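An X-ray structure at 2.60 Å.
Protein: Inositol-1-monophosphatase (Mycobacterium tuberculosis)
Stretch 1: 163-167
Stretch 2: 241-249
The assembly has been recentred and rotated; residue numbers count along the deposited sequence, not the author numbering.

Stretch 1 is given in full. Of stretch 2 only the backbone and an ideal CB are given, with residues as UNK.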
# COMPACT_ATOMS: atom_id res chain seq x y z
N VAL A 163 17.05 -11.87 9.01
CA VAL A 163 16.19 -12.39 10.06
C VAL A 163 15.05 -11.41 10.25
O VAL A 163 15.27 -10.22 10.24
CB VAL A 163 16.93 -12.58 11.43
CG1 VAL A 163 15.97 -13.06 12.53
CG2 VAL A 163 18.06 -13.55 11.27
N LEU A 164 13.85 -11.93 10.45
CA LEU A 164 12.70 -11.10 10.71
C LEU A 164 12.33 -11.11 12.18
O LEU A 164 12.40 -12.16 12.87
CB LEU A 164 11.50 -11.56 9.87
CG LEU A 164 11.68 -11.37 8.35
CD1 LEU A 164 10.43 -11.77 7.61
CD2 LEU A 164 12.07 -9.93 8.04
N ARG A 165 11.96 -9.93 12.65
CA ARG A 165 11.51 -9.71 14.01
C ARG A 165 10.47 -8.60 14.02
O ARG A 165 10.66 -7.55 13.39
CB ARG A 165 12.68 -9.32 14.90
CG ARG A 165 13.56 -10.50 15.34
CD ARG A 165 12.72 -11.60 15.99
NE ARG A 165 13.36 -12.21 17.14
CZ ARG A 165 12.79 -13.13 17.92
NH1 ARG A 165 11.57 -13.57 17.65
NH2 ARG A 165 13.47 -13.61 18.97
N CYS A 166 9.37 -8.84 14.70
CA CYS A 166 8.33 -7.83 14.78
C CYS A 166 8.77 -6.75 15.75
O CYS A 166 9.78 -6.88 16.41
CB CYS A 166 7.01 -8.45 15.20
SG CYS A 166 7.18 -9.39 16.70
N THR A 167 8.00 -5.67 15.81
CA THR A 167 8.39 -4.51 16.56
C THR A 167 8.20 -4.75 18.05
O THR A 167 7.65 -5.76 18.44
CB THR A 167 7.55 -3.29 16.14
OG1 THR A 167 6.18 -3.54 16.47
CG2 THR A 167 7.66 -3.04 14.66
N UNK A 241 2.41 -18.26 9.98
CA UNK A 241 3.59 -18.94 10.53
C UNK A 241 4.75 -17.98 10.54
O UNK A 241 5.53 -17.91 11.50
CB UNK A 241 3.94 -20.19 9.73
N UNK A 242 4.87 -17.25 9.45
CA UNK A 242 5.98 -16.32 9.28
C UNK A 242 5.93 -15.26 10.38
O UNK A 242 6.91 -15.10 11.13
CB UNK A 242 5.94 -15.67 7.90
N UNK A 243 4.79 -14.59 10.51
CA UNK A 243 4.60 -13.65 11.62
C UNK A 243 4.90 -14.32 13.00
O UNK A 243 5.60 -13.78 13.84
CB UNK A 243 3.17 -13.11 11.60
N UNK A 244 4.41 -15.53 13.19
CA UNK A 244 4.61 -16.24 14.48
C UNK A 244 6.09 -16.45 14.72
O UNK A 244 6.61 -16.12 15.76
CB UNK A 244 3.88 -17.58 14.49
N UNK A 245 6.79 -16.96 13.73
CA UNK A 245 8.22 -17.22 13.88
C UNK A 245 9.05 -15.95 14.01
O UNK A 245 10.26 -16.01 14.27
CB UNK A 245 8.72 -18.03 12.69
N UNK A 246 8.41 -14.81 13.80
CA UNK A 246 9.04 -13.51 13.94
C UNK A 246 8.74 -12.95 15.32
O UNK A 246 9.10 -11.81 15.62
CB UNK A 246 8.56 -12.55 12.85
N UNK A 247 8.09 -13.75 16.15
CA UNK A 247 7.77 -13.40 17.55
C UNK A 247 6.38 -12.79 17.74
O UNK A 247 6.01 -12.42 18.85
CB UNK A 247 8.82 -12.42 18.08
N UNK A 248 5.62 -12.67 16.66
CA UNK A 248 4.29 -12.06 16.76
C UNK A 248 3.30 -12.98 17.44
O UNK A 248 3.41 -14.19 17.40
CB UNK A 248 3.77 -11.68 15.37
N UNK A 249 2.33 -12.37 18.09
CA UNK A 249 1.18 -13.07 18.62
C UNK A 249 0.21 -13.27 17.46
O UNK A 249 -0.17 -12.32 16.78
CB UNK A 249 0.53 -12.30 19.78

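Stretch 2 enters as the last turns of a helix and leaves it in a loop that runs past the extended segment 164-166; the two backbones come nearest at position 246, whose CA lies 4.5 Å from that of Arg165. At 241, nothing of stretch 1 lies within reach of the ideal CB, and helical phi/psi leaves the choice wide. The residue is Leu241, which takes no part in the contact.

Position 242 has a CB that points sideways, with no atom of stretch 1 within 5.5 Å, but the isobutyl group of Leu164 extends into the neighbouring space. A small side chain would stop short of it, whereas a medium or long apolar one, such as valine, leucine, isoleucine or methionine, could approach. Ile242 does so, with CG2 at 4.4 Å from CD1 of Leu164, a loose apolar contact.

Positions 243 and 244 receive no guidance from stretch 1: the first directs its CB away, and the second is out of reach. Any helix-compatible residue would serve as far as stretch 1 is concerned; both are alanine.

At 245 the CB again points sideways into space that stretch 1 does not fill, so many polar or long side chains would fit. The residue is Glu245, whose carboxylate is hydrogen-bonded elsewhere in the structure. Its backbone does more here: a water lies 3.1 Å from O of Glu245 and 2.5 Å from O of Leu164, and can donate to each.

At position 246 the CB points sideways along stretch 1, 3.9 Å from O of Leu164, 4.2 Å from N of Cys166 and 4.3 Å from CA of Arg165. A small group packs there easily, and a larger one could turn aside, so the choice is not settled from this side. It is Ala246, its CB packing 4.3 Å from CB of Leu164. The backbone supplies the polar link: N of Cys166 donates to O of Ala246 at 3.1 Å in a nearly straight hydrogen bond (164°), and CA of Arg165 approaches the same oxygen at 3.6 Å in a CA-H...O contact.

Position 247 has phi/psi of 95/1; phi is positive, and two bonds run back into the last turn, from N of 247 to O of Ala244 (2.8 Å) and from N of 248 to O of Ala243 (3.0 Å), a Schellman motif. A CB here would be jammed against the preceding carbonyl oxygen and would also sit 3.0 Å from NH1 of Arg165. The first alone calls for glycine; the tight approach to NH1 adds to it. The residue is Gly247, and SG of Cys166 approaches its C to 3.6 Å.

At 248 the CB points sideways, 4.3 Å from SG of Cys166, and small or moderately sized apolar groups are reasonable. Ala248 makes this light apolar contact through CB, while its N lies 3.6 Å from the same sulfur.

Position 249 finds nothing of stretch 1 near its CB and could carry almost anything. Arg249 leads its end away.

Stretch 2, residues 241-249: LIAAEAGAR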
# COMPACT_ATOMS: atom_id res chain seq x y z
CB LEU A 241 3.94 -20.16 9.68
CG LEU A 241 4.66 -21.37 10.28
CD1 LEU A 241 5.54 -22.05 9.18
CD2 LEU A 241 5.47 -21.09 11.51
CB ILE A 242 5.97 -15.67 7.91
CG1 ILE A 242 6.24 -16.73 6.81
CG2 ILE A 242 7.05 -14.60 7.88
CD1 ILE A 242 5.94 -16.30 5.39
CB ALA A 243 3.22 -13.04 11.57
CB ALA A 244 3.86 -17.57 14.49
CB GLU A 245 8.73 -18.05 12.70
CG GLU A 245 8.27 -19.50 12.73
CD GLU A 245 8.76 -20.25 13.94
OE1 GLU A 245 9.91 -20.00 14.39
OE2 GLU A 245 7.99 -21.11 14.43
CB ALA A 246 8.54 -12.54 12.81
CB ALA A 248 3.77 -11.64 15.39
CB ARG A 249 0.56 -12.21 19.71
CG ARG A 249 -0.38 -12.94 20.61
CD ARG A 249 0.34 -13.69 21.71
NE ARG A 249 -0.63 -14.06 22.72
CZ ARG A 249 -1.13 -13.25 23.65
NH1 ARG A 249 -0.75 -11.99 23.72
NH2 ARG A 249 -2.02 -13.72 24.54
O HOH W 1 12.71 -14.65 13.01
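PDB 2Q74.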